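PDB 6RO8: cytochrome P450 RhF from Acinetobacter radioresistens, which probably oxidises organic substrates at a heme-thiolate centre as a cytochrome P450 monooxygenase, this chain being the heme domain of a longer protein with an iron-sulfur module. Local coordinates for residues A196-R204 / Y414-G422; T81-E89 / M109-D117. All coordinates share one frame; numbering follows the deposited sequence.

Contact 1 (A196-R204 / Y414-G422); sequences AHTVNTWGR and YLANTSFRG. With HIS (histidine), chain C.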
loop_
_atom_site.group_PDB
_atom_site.type_symbol
_atom_site.label_atom_id
_atom_site.label_comp_id
_atom_site.label_asym_id
_atom_site.label_seq_id
_atom_site.Cartn_x
_atom_site.Cartn_y
_atom_site.Cartn_z
ATOM N N ALA A 196 9.328 -8.139 -6.998
ATOM C CA ALA A 196 9.029 -9.564 -7.101
ATOM C C ALA A 196 7.946 -9.954 -6.114
ATOM O O ALA A 196 7.036 -10.718 -6.453
ATOM C CB ALA A 196 10.282 -10.409 -6.879
ATOM N N HIS A 197 7.996 -9.397 -4.904
ATOM C CA HIS A 197 6.973 -9.736 -3.923
ATOM C C HIS A 197 5.593 -9.210 -4.326
ATOM O O HIS A 197 4.582 -9.896 -4.122
ATOM C CB HIS A 197 7.374 -9.214 -2.556
ATOM C CG HIS A 197 6.288 -9.332 -1.544
ATOM N ND1 HIS A 197 5.761 -8.240 -0.888
ATOM C CD2 HIS A 197 5.600 -10.411 -1.102
ATOM C CE1 HIS A 197 4.806 -8.647 -0.070
ATOM N NE2 HIS A 197 4.691 -9.958 -0.180
ATOM N N THR A 198 5.516 -8.002 -4.906
ATOM C CA THR A 198 4.189 -7.460 -5.195
ATOM C C THR A 198 3.599 -8.050 -6.474
ATOM O O THR A 198 2.423 -8.431 -6.490
ATOM C CB THR A 198 4.216 -5.932 -5.287
ATOM O OG1 THR A 198 4.866 -5.541 -6.496
ATOM C CG2 THR A 198 4.933 -5.299 -4.076
ATOM N N VAL A 199 4.391 -8.127 -7.547
ATOM C CA VAL A 199 3.941 -8.784 -8.776
ATOM C C VAL A 199 3.524 -10.229 -8.509
ATOM O O VAL A 199 2.514 -10.710 -9.036
ATOM C CB VAL A 199 5.048 -8.727 -9.839
ATOM C CG1 VAL A 199 4.613 -9.513 -11.048
ATOM C CG2 VAL A 199 5.369 -7.296 -10.175
ATOM N N ASN A 200 4.322 -10.959 -7.732
ATOM C CA ASN A 200 3.954 -12.327 -7.384
ATOM C C ASN A 200 2.601 -12.373 -6.679
ATOM O O ASN A 200 1.772 -13.252 -6.954
ATOM C CB ASN A 200 5.027 -12.948 -6.490
ATOM C CG ASN A 200 4.876 -14.441 -6.361
ATOM O OD1 ASN A 200 4.834 -15.151 -7.364
ATOM N ND2 ASN A 200 4.792 -14.933 -5.120
ATOM N N THR A 201 2.368 -11.430 -5.754
ATOM C CA THR A 201 1.195 -11.499 -4.887
ATOM C C THR A 201 -0.039 -10.878 -5.532
ATOM O O THR A 201 -1.115 -11.489 -5.545
ATOM C CB THR A 201 1.496 -10.798 -3.572
ATOM O OG1 THR A 201 2.719 -11.308 -3.029
ATOM C CG2 THR A 201 0.356 -10.983 -2.570
ATOM N N TRP A 202 0.098 -9.663 -6.062
ATOM C CA TRP A 202 -1.044 -8.883 -6.522
ATOM C C TRP A 202 -1.086 -8.710 -8.030
ATOM O O TRP A 202 -2.004 -8.059 -8.539
ATOM C CB TRP A 202 -1.054 -7.506 -5.847
ATOM C CG TRP A 202 -1.311 -7.603 -4.376
ATOM C CD1 TRP A 202 -2.525 -7.736 -3.758
ATOM C CD2 TRP A 202 -0.334 -7.592 -3.333
ATOM N NE1 TRP A 202 -2.362 -7.794 -2.391
ATOM C CE2 TRP A 202 -1.026 -7.709 -2.106
ATOM C CE3 TRP A 202 1.059 -7.489 -3.315
ATOM C CZ2 TRP A 202 -0.372 -7.728 -0.882
ATOM C CZ3 TRP A 202 1.710 -7.516 -2.099
ATOM C CH2 TRP A 202 0.994 -7.628 -0.896
ATOM N N GLY A 203 -0.120 -9.264 -8.759
ATOM C CA GLY A 203 -0.062 -9.133 -10.196
ATOM C C GLY A 203 -0.415 -10.431 -10.901
ATOM O O GLY A 203 -0.787 -11.438 -10.303
ATOM N N ARG A 204 -0.297 -10.377 -12.220
ATOM C CA ARG A 204 -0.541 -11.522 -13.096
ATOM C C ARG A 204 0.704 -11.678 -13.961
ATOM O O ARG A 204 0.692 -11.349 -15.154
ATOM C CB ARG A 204 -1.806 -11.313 -13.933
ATOM C CG ARG A 204 -2.338 -12.524 -14.645
ATOM C CD ARG A 204 -3.576 -12.147 -15.477
ATOM N NE ARG A 204 -4.809 -12.092 -14.676
ATOM C CZ ARG A 204 -5.983 -11.625 -15.109
ATOM N NH1 ARG A 204 -6.101 -11.148 -16.345
ATOM N NH2 ARG A 204 -7.039 -11.621 -14.299
ATOM N N TYR A 414 1.648 2.315 -15.070
ATOM C CA TYR A 414 1.406 1.716 -13.760
ATOM C C TYR A 414 1.710 0.233 -13.820
ATOM O O TYR A 414 1.241 -0.468 -14.727
ATOM C CB TYR A 414 -0.041 1.944 -13.277
ATOM C CG TYR A 414 -0.390 3.412 -13.213
ATOM C CD1 TYR A 414 -0.848 4.082 -14.345
ATOM C CD2 TYR A 414 -0.218 4.139 -12.044
ATOM C CE1 TYR A 414 -1.144 5.421 -14.316
ATOM C CE2 TYR A 414 -0.512 5.496 -12.005
ATOM C CZ TYR A 414 -0.973 6.134 -13.149
ATOM O OH TYR A 414 -1.266 7.480 -13.141
ATOM N N LEU A 415 2.496 -0.239 -12.858
ATOM C CA LEU A 415 2.685 -1.674 -12.662
ATOM C C LEU A 415 1.337 -2.367 -12.508
ATOM O O LEU A 415 0.564 -2.061 -11.593
ATOM C CB LEU A 415 3.551 -1.927 -11.426
ATOM C CG LEU A 415 4.064 -3.363 -11.316
ATOM C CD1 LEU A 415 5.122 -3.657 -12.403
ATOM C CD2 LEU A 415 4.601 -3.629 -9.914
ATOM N N ALA A 416 1.041 -3.289 -13.414
ATOM C CA ALA A 416 -0.292 -3.884 -13.449
ATOM C C ALA A 416 -0.456 -4.830 -12.267
ATOM O O ALA A 416 0.216 -5.859 -12.182
ATOM C CB ALA A 416 -0.522 -4.606 -14.768
ATOM N N ASN A 417 -1.331 -4.460 -11.338
ATOM C CA ASN A 417 -1.641 -5.291 -10.187
ATOM C C ASN A 417 -3.011 -4.834 -9.693
ATOM O O ASN A 417 -3.604 -3.909 -10.244
ATOM C CB ASN A 417 -0.533 -5.200 -9.124
ATOM C CG ASN A 417 -0.583 -3.898 -8.334
ATOM O OD1 ASN A 417 -1.077 -3.863 -7.197
ATOM N ND2 ASN A 417 -0.096 -2.826 -8.931
ATOM N N THR A 418 -3.527 -5.500 -8.668
ATOM C CA THR A 418 -4.894 -5.231 -8.235
ATOM C C THR A 418 -5.001 -4.210 -7.120
ATOM O O THR A 418 -6.054 -3.584 -6.992
ATOM C CB THR A 418 -5.574 -6.527 -7.750
ATOM O OG1 THR A 418 -4.938 -6.973 -6.535
ATOM C CG2 THR A 418 -5.524 -7.584 -8.824
ATOM N N SER A 419 -3.950 -4.033 -6.324
ATOM C CA SER A 419 -4.071 -3.419 -5.011
ATOM C C SER A 419 -3.236 -2.158 -4.825
ATOM O O SER A 419 -3.651 -1.258 -4.084
ATOM C CB SER A 419 -3.681 -4.437 -3.937
ATOM O OG SER A 419 -4.708 -5.414 -3.847
ATOM N N PHE A 420 -2.082 -2.061 -5.474
ATOM C CA PHE A 420 -1.207 -0.918 -5.307
ATOM C C PHE A 420 -1.188 -0.089 -6.586
ATOM O O PHE A 420 -1.383 -0.610 -7.686
ATOM C CB PHE A 420 0.199 -1.371 -4.905
ATOM C CG PHE A 420 0.218 -2.216 -3.667
ATOM C CD1 PHE A 420 0.255 -1.631 -2.418
ATOM C CD2 PHE A 420 0.195 -3.593 -3.746
ATOM C CE1 PHE A 420 0.276 -2.405 -1.274
ATOM C CE2 PHE A 420 0.219 -4.364 -2.604
ATOM C CZ PHE A 420 0.255 -3.768 -1.367
ATOM N N ARG A 421 -0.986 1.221 -6.426
ATOM C CA ARG A 421 -1.136 2.155 -7.539
ATOM C C ARG A 421 -0.254 3.382 -7.337
ATOM O O ARG A 421 -0.390 4.116 -6.348
ATOM C CB ARG A 421 -2.594 2.578 -7.716
ATOM C CG ARG A 421 -2.793 3.364 -8.984
ATOM C CD ARG A 421 -4.251 3.592 -9.337
ATOM N NE ARG A 421 -4.356 4.413 -10.544
ATOM C CZ ARG A 421 -4.204 3.953 -11.787
ATOM N NH1 ARG A 421 -3.969 2.665 -12.004
ATOM N NH2 ARG A 421 -4.308 4.778 -12.823
ATOM N N GLY A 422 0.641 3.602 -8.295
ATOM C CA GLY A 422 1.400 4.819 -8.393
ATOM C C GLY A 422 2.129 4.826 -9.717
ATOM O O GLY A 422 2.407 3.776 -10.301
HETATM N N HIS C . 1.840 -4.233 1.700
HETATM C CA HIS C . 0.837 -3.220 2.005
HETATM C C HIS C . 1.484 -1.863 2.269
HETATM O O HIS C . 0.788 -0.917 2.661
HETATM C CB HIS C . -0.005 -3.644 3.209
HETATM C CG HIS C . 0.787 -4.290 4.302
HETATM N ND1 HIS C . 0.718 -3.875 5.616
HETATM C CD2 HIS C . 1.667 -5.319 4.278
HETATM C CE1 HIS C . 1.521 -4.623 6.354
HETATM N NE2 HIS C . 2.108 -5.507 5.566
HETATM O OXT HIS C . 2.693 -1.698 2.099
#

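Contact 2 (T81-E89 / M109-D117); sequences TFSACNALE and MNRTLVNED. With HEM (protoporphyrin IX containing Fe), chain B; HIS (histidine), chain C.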
loop_
_atom_site.group_PDB
_atom_site.type_symbol
_atom_site.label_atom_id
_atom_site.label_comp_id
_atom_site.label_asym_id
_atom_site.label_seq_id
_atom_site.Cartn_x
_atom_site.Cartn_y
_atom_site.Cartn_z
ATOM N N THR A 81 -15.990 -12.495 11.049
ATOM C CA THR A 81 -16.647 -12.947 9.823
ATOM C C THR A 81 -15.734 -12.804 8.611
ATOM O O THR A 81 -15.543 -13.758 7.848
ATOM C CB THR A 81 -17.926 -12.155 9.585
ATOM O OG1 THR A 81 -18.575 -11.932 10.841
ATOM C CG2 THR A 81 -18.851 -12.939 8.665
ATOM N N PHE A 82 -15.183 -11.609 8.403
ATOM C CA PHE A 82 -14.347 -11.314 7.243
ATOM C C PHE A 82 -12.907 -11.226 7.714
ATOM O O PHE A 82 -12.490 -10.219 8.292
ATOM C CB PHE A 82 -14.811 -10.034 6.565
ATOM C CG PHE A 82 -16.283 -9.961 6.425
ATOM C CD1 PHE A 82 -16.933 -10.767 5.512
ATOM C CD2 PHE A 82 -17.024 -9.128 7.238
ATOM C CE1 PHE A 82 -18.292 -10.725 5.390
ATOM C CE2 PHE A 82 -18.383 -9.084 7.119
ATOM C CZ PHE A 82 -19.021 -9.889 6.191
ATOM N N SER A 83 -12.149 -12.279 7.465
ATOM C CA SER A 83 -10.808 -12.367 8.007
ATOM C C SER A 83 -9.770 -11.956 6.970
ATOM O O SER A 83 -9.986 -12.028 5.755
ATOM C CB SER A 83 -10.512 -13.781 8.497
ATOM O OG SER A 83 -9.750 -14.507 7.546
ATOM N N ALA A 84 -8.620 -11.550 7.484
ATOM C CA ALA A 84 -7.520 -11.021 6.706
ATOM C C ALA A 84 -6.607 -12.099 6.152
ATOM O O ALA A 84 -5.580 -11.758 5.559
ATOM C CB ALA A 84 -6.701 -10.059 7.572
ATOM N N CYS A 85 -6.959 -13.382 6.324
ATOM C CA CYS A 85 -6.018 -14.465 6.035
ATOM C C CYS A 85 -5.514 -14.413 4.599
ATOM O O CYS A 85 -4.334 -14.677 4.344
ATOM C CB CYS A 85 -6.662 -15.815 6.346
ATOM S SG CYS A 85 -8.143 -16.251 5.384
ATOM N N ASN A 86 -6.357 -14.001 3.666
ATOM C CA ASN A 86 -5.949 -13.923 2.277
ATOM C C ASN A 86 -5.280 -12.599 1.909
ATOM O O ASN A 86 -4.951 -12.414 0.734
ATOM C CB ASN A 86 -7.161 -14.152 1.367
ATOM C CG ASN A 86 -8.204 -13.062 1.512
ATOM O OD1 ASN A 86 -8.280 -12.386 2.548
ATOM N ND2 ASN A 86 -8.989 -12.858 0.469
ATOM N N ALA A 87 -5.044 -11.688 2.862
ATOM C CA ALA A 87 -4.568 -10.354 2.494
ATOM C C ALA A 87 -3.220 -10.393 1.780
ATOM O O ALA A 87 -2.917 -9.485 0.997
ATOM C CB ALA A 87 -4.486 -9.445 3.725
ATOM N N LEU A 88 -2.399 -11.417 2.032
ATOM C CA LEU A 88 -1.111 -11.546 1.353
ATOM C C LEU A 88 -1.042 -12.806 0.500
ATOM O O LEU A 88 0.042 -13.203 0.052
ATOM C CB LEU A 88 0.035 -11.526 2.359
ATOM C CG LEU A 88 0.174 -10.276 3.229
ATOM C CD1 LEU A 88 1.256 -10.534 4.262
ATOM C CD2 LEU A 88 0.471 -8.980 2.391
ATOM N N GLU A 89 -2.193 -13.418 0.250
ATOM C CA GLU A 89 -2.279 -14.621 -0.555
ATOM C C GLU A 89 -2.003 -14.327 -2.024
ATOM O O GLU A 89 -2.375 -13.276 -2.550
ATOM C CB GLU A 89 -3.666 -15.215 -0.367
ATOM C CG GLU A 89 -4.038 -16.424 -1.201
ATOM C CD GLU A 89 -5.489 -16.760 -0.996
ATOM O OE1 GLU A 89 -6.331 -16.257 -1.768
ATOM O OE2 GLU A 89 -5.793 -17.480 -0.028
ATOM N N MET A 109 6.479 -18.274 4.017
ATOM C CA MET A 109 5.700 -17.098 4.375
ATOM C C MET A 109 4.323 -17.512 4.860
ATOM O O MET A 109 3.578 -18.162 4.127
ATOM C CB MET A 109 5.571 -16.180 3.169
ATOM C CG MET A 109 4.634 -15.048 3.391
ATOM S SD MET A 109 5.481 -13.652 4.088
ATOM C CE MET A 109 4.107 -12.919 4.954
ATOM N N ASN A 110 3.966 -17.128 6.097
ATOM C CA ASN A 110 2.667 -17.430 6.649
ATOM C C ASN A 110 2.087 -16.137 7.202
ATOM O O ASN A 110 2.017 -15.154 6.471
ATOM C CB ASN A 110 2.732 -18.560 7.662
ATOM C CG ASN A 110 1.371 -19.173 7.939
ATOM O OD1 ASN A 110 0.491 -19.199 7.075
ATOM N ND2 ASN A 110 1.187 -19.666 9.156
ATOM N N ARG A 111 1.667 -16.109 8.456
ATOM C CA ARG A 111 1.006 -14.940 9.013
ATOM C C ARG A 111 1.995 -13.910 9.546
ATOM O O ARG A 111 2.985 -14.248 10.202
ATOM C CB ARG A 111 0.075 -15.367 10.139
ATOM C CG ARG A 111 -0.753 -16.548 9.779
ATOM C CD ARG A 111 -1.535 -16.270 8.519
ATOM N NE ARG A 111 -2.927 -16.017 8.848
ATOM C CZ ARG A 111 -3.813 -16.975 9.070
ATOM N NH1 ARG A 111 -3.449 -18.246 8.987
ATOM N NH2 ARG A 111 -5.061 -16.660 9.374
ATOM N N THR A 112 1.699 -12.644 9.271
ATOM C CA THR A 112 2.406 -11.522 9.865
ATOM C C THR A 112 1.451 -10.801 10.798
ATOM O O THR A 112 0.906 -11.403 11.727
ATOM C CB THR A 112 2.908 -10.568 8.790
ATOM O OG1 THR A 112 1.794 -10.158 7.979
ATOM C CG2 THR A 112 3.941 -11.256 7.918
ATOM N N LEU A 113 1.230 -9.516 10.552
ATOM C CA LEU A 113 0.173 -8.781 11.229
ATOM C C LEU A 113 -1.032 -8.560 10.332
ATOM O O LEU A 113 -2.166 -8.811 10.753
ATOM C CB LEU A 113 0.695 -7.428 11.724
ATOM C CG LEU A 113 1.491 -7.441 13.026
ATOM C CD1 LEU A 113 1.874 -6.028 13.422
ATOM C CD2 LEU A 113 0.690 -8.102 14.129
ATOM N N VAL A 114 -0.806 -8.121 9.090
ATOM C CA VAL A 114 -1.909 -7.631 8.270
ATOM C C VAL A 114 -2.814 -8.776 7.857
ATOM O O VAL A 114 -4.001 -8.566 7.597
ATOM C CB VAL A 114 -1.375 -6.841 7.051
ATOM C CG1 VAL A 114 -0.791 -7.781 5.995
ATOM C CG2 VAL A 114 -2.460 -5.898 6.474
ATOM N N ASN A 115 -2.285 -9.995 7.806
ATOM C CA ASN A 115 -3.049 -11.176 7.422
ATOM C C ASN A 115 -3.192 -12.176 8.559
ATOM O O ASN A 115 -3.593 -13.323 8.318
ATOM C CB ASN A 115 -2.424 -11.857 6.196
ATOM C CG ASN A 115 -1.077 -12.510 6.487
ATOM O OD1 ASN A 115 -0.396 -12.187 7.467
ATOM N ND2 ASN A 115 -0.687 -13.439 5.624
ATOM N N GLU A 116 -2.860 -11.782 9.785
ATOM C CA GLU A 116 -3.122 -12.645 10.923
ATOM C C GLU A 116 -4.568 -12.480 11.356
ATOM O O GLU A 116 -5.170 -11.419 11.214
ATOM C CB GLU A 116 -2.182 -12.357 12.090
ATOM C CG GLU A 116 -2.352 -13.330 13.268
ATOM C CD GLU A 116 -2.024 -14.769 12.919
ATOM O OE1 GLU A 116 -0.869 -15.186 13.127
ATOM O OE2 GLU A 116 -2.928 -15.485 12.448
ATOM N N ASP A 117 -5.131 -13.555 11.872
ATOM C CA ASP A 117 -6.568 -13.698 11.829
ATOM C C ASP A 117 -7.267 -13.470 13.147
ATOM O O ASP A 117 -8.484 -13.253 13.156
ATOM C CB ASP A 117 -6.927 -15.104 11.350
ATOM C CG ASP A 117 -8.111 -15.091 10.494
ATOM O OD1 ASP A 117 -9.195 -14.813 11.033
ATOM O OD2 ASP A 117 -7.945 -15.294 9.277
HETATM C CHA HEM B . -1.938 -2.280 7.487
HETATM C CHB HEM B . -2.067 0.861 3.771
HETATM C CHC HEM B . 2.324 2.611 4.971
HETATM C CHD HEM B . 2.601 -0.857 8.363
HETATM C C1A HEM B . -2.363 -1.603 6.365
HETATM C C2A HEM B . -3.594 -1.816 5.625
HETATM C C3A HEM B . -3.627 -0.959 4.611
HETATM C C4A HEM B . -2.415 -0.158 4.645
HETATM C CMA HEM B . -4.772 -0.856 3.582
HETATM C CAA HEM B . -4.695 -2.849 5.958
HETATM C CBA HEM B . -5.781 -2.110 6.713
HETATM C CGA HEM B . -6.873 -3.041 7.166
HETATM O O1A HEM B . -6.801 -4.257 6.864
HETATM O O2A HEM B . -7.813 -2.551 7.836
HETATM C C1B HEM B . -0.947 1.658 3.827
HETATM C C2B HEM B . -0.722 2.851 3.034
HETATM C C3B HEM B . 0.504 3.331 3.354
HETATM C C4B HEM B . 1.085 2.458 4.366
HETATM C CMB HEM B . -1.752 3.407 2.014
HETATM C CAB HEM B . 1.243 4.588 2.837
HETATM C CBB HEM B . 0.698 5.555 2.099
HETATM C C1C HEM B . 2.795 1.824 5.999
HETATM C C2C HEM B . 4.077 1.919 6.675
HETATM C C3C HEM B . 4.122 0.946 7.614
HETATM C C4C HEM B . 2.886 0.218 7.559
HETATM C CMC HEM B . 5.151 2.977 6.338
HETATM C CAC HEM B . 5.218 0.549 8.641
HETATM C CBC HEM B . 6.398 1.167 8.713
HETATM C C1D HEM B . 1.424 -1.562 8.414
HETATM C C2D HEM B . 1.144 -2.674 9.292
HETATM C C3D HEM B . -0.105 -3.063 9.065
HETATM C C4D HEM B . -0.673 -2.212 8.026
HETATM C CMD HEM B . 2.111 -3.311 10.314
HETATM C CAD HEM B . -0.789 -4.248 9.785
HETATM C CBD HEM B . -1.466 -3.823 11.080
HETATM C CGD HEM B . -2.478 -4.874 11.475
HETATM O O1D HEM B . -2.597 -5.884 10.750
HETATM O O2D HEM B . -3.178 -4.713 12.506
HETATM N NA HEM B . -1.668 -0.596 5.727
HETATM N NB HEM B . 0.171 1.452 4.622
HETATM N NC HEM B . 2.104 0.769 6.570
HETATM N ND HEM B . 0.291 -1.305 7.657
HETATM FE FE HEM B . 0.254 0.098 6.154
HETATM N N HIS C . 1.840 -4.233 1.700
HETATM C CA HIS C . 0.837 -3.220 2.005
HETATM C C HIS C . 1.484 -1.863 2.269
HETATM O O HIS C . 0.788 -0.917 2.661
HETATM C CB HIS C . -0.005 -3.644 3.209
HETATM C CG HIS C . 0.787 -4.290 4.302
HETATM N ND1 HIS C . 0.718 -3.875 5.616
HETATM C CD2 HIS C . 1.667 -5.319 4.278
HETATM C CE1 HIS C . 1.521 -4.623 6.354
HETATM N NE2 HIS C . 2.108 -5.507 5.566
HETATM O OXT HIS C . 2.693 -1.698 2.099
HETATM O O HOH W 1 -2.167 -13.532 3.349
HETATM O O HOH W 2 1.074 -1.565 4.790
#

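Contact 1 (A196-R204 / Y414-G422)
The C-terminal end of helix 187-202 meets the loop between strands 406-407 and 427-429, the chains coming closest at Gly203 and Asn417, whose CA atoms lie 4.2 Å apart; one backbone bond joins them, from Thr418 N to Trp202 O (3.0 Å). In this cytochrome P450 fold the loop dips toward the distal side of the heme, and its Asn417 forms an Asx turn. OD1 of Asn417 accepts from two backbone amides, Ser419 N from above the carbonyl plane and Phe420 N in that plane on a lone pair. ND2 reaches Leu415 O and Phe420 O, so both ends of the amide are used to hold the loop in shape.

Thus fixed, the loop presents Phe420 to Trp202 in a T-shaped pair: the phenyl edge, at CE2, points at one face of the indole, offset toward the rim, with the phenyl and six-membered ring centroids 4.6 Å apart and the planes at 85°. Thr201 CG2 covers the opposite face of the indole, over its centre. Ser419 comes to the pyrrole side, its OG 3.2 Å from Trp202 CD1, while that hydroxyl is hydrogen-bonded to Ala319 O. A smaller apolar touch lies farther back along the helix, where Val199 CG2 meets Leu415 CD2 at 3.8 Å and the two side chains cross at about a right angle. Helix 273-288 also packs on Phe420, through Thr274 and Leu277. At the pocket end the phenyl edge faces the bound histidine, with Phe420 CE1 3.4 Å from the ligand CA.

Contact 2 (T81-E89 / M109-D117)
Part of the wall of the heme pocket is built here, where the chain leaving strand 82-83, an outermost strand of the mixed five-stranded sheet, packs against the loop between helices 96-104 and 121-127. The loop makes a type I turn from Leu113 to Glu116, and Val114 in this turn faces both the heme and the bound histidine. CG2 of Val114 lies 3.8 Å from HEM CHA, whereas CG1 is 3.7 Å from NE2 of the ligand. CG1 also touches Leu88 CD1, which reaches Met109 CE as well, so that this methyl lies between Val114 and Met109, touching both.

Asn115 organises the turn. Its CG stands between the backbone N and the carbonyl carbon (chi1 69°), bringing OD1 to Thr112 N in an almost straight bond of 2.8 Å, in the carbonyl plane. ND2 donates to a water that also bonds Cys85 O and Leu88 N, and the water thereby links the Asn115 amide to the backbone of 81-89. Asn115 CA and Ala84 O add a CA-H...O contact at the point where the chains run closest.

At the Ser83 end, Ser83 OG donates to Asp117 OD2 (2.6 Å) on its syn lone pair. The same serine oxygen accepts from Cys85 N in an ST turn. Arg111, its chain bent at chi2 and chi3, brings NH2 to Asp117 OD2 (3.2 Å) and NE to Asn115 O. Glu116 OE2 lies toward the rim of one guanidinium face, a long pair of charges with no N-H directed at the oxygen, and Glu116 also pairs with Arg125. With a hydroxyl and a guanidinium both gripping Asp117 OD2, its negative charge is probably well stabilised, and the serine is linked directly to the salt-bridge network of the loop.

How the contacts relate
Contact 1 is the more deeply buried, about 10 Å from the chain centre to its own centre, against about 15 Å for contact 2; both reach the bound histidine, through Phe420 and Val114 respectively. The first joins a helix end to a C-terminal loop largely by aromatic packing. The second joins a short edge strand and the chain after it to a loop, with a serine-aspartate bond, a bridging water and Leu88 packing, backed by a salt-bridge network inside the loop, and alone of the two contains direct neighbours of the heme. They abut at Leu88: its CD2 lies 3.6 Å from Trp202 CH2, and its O lies 3.4 Å from Thr201 CG2.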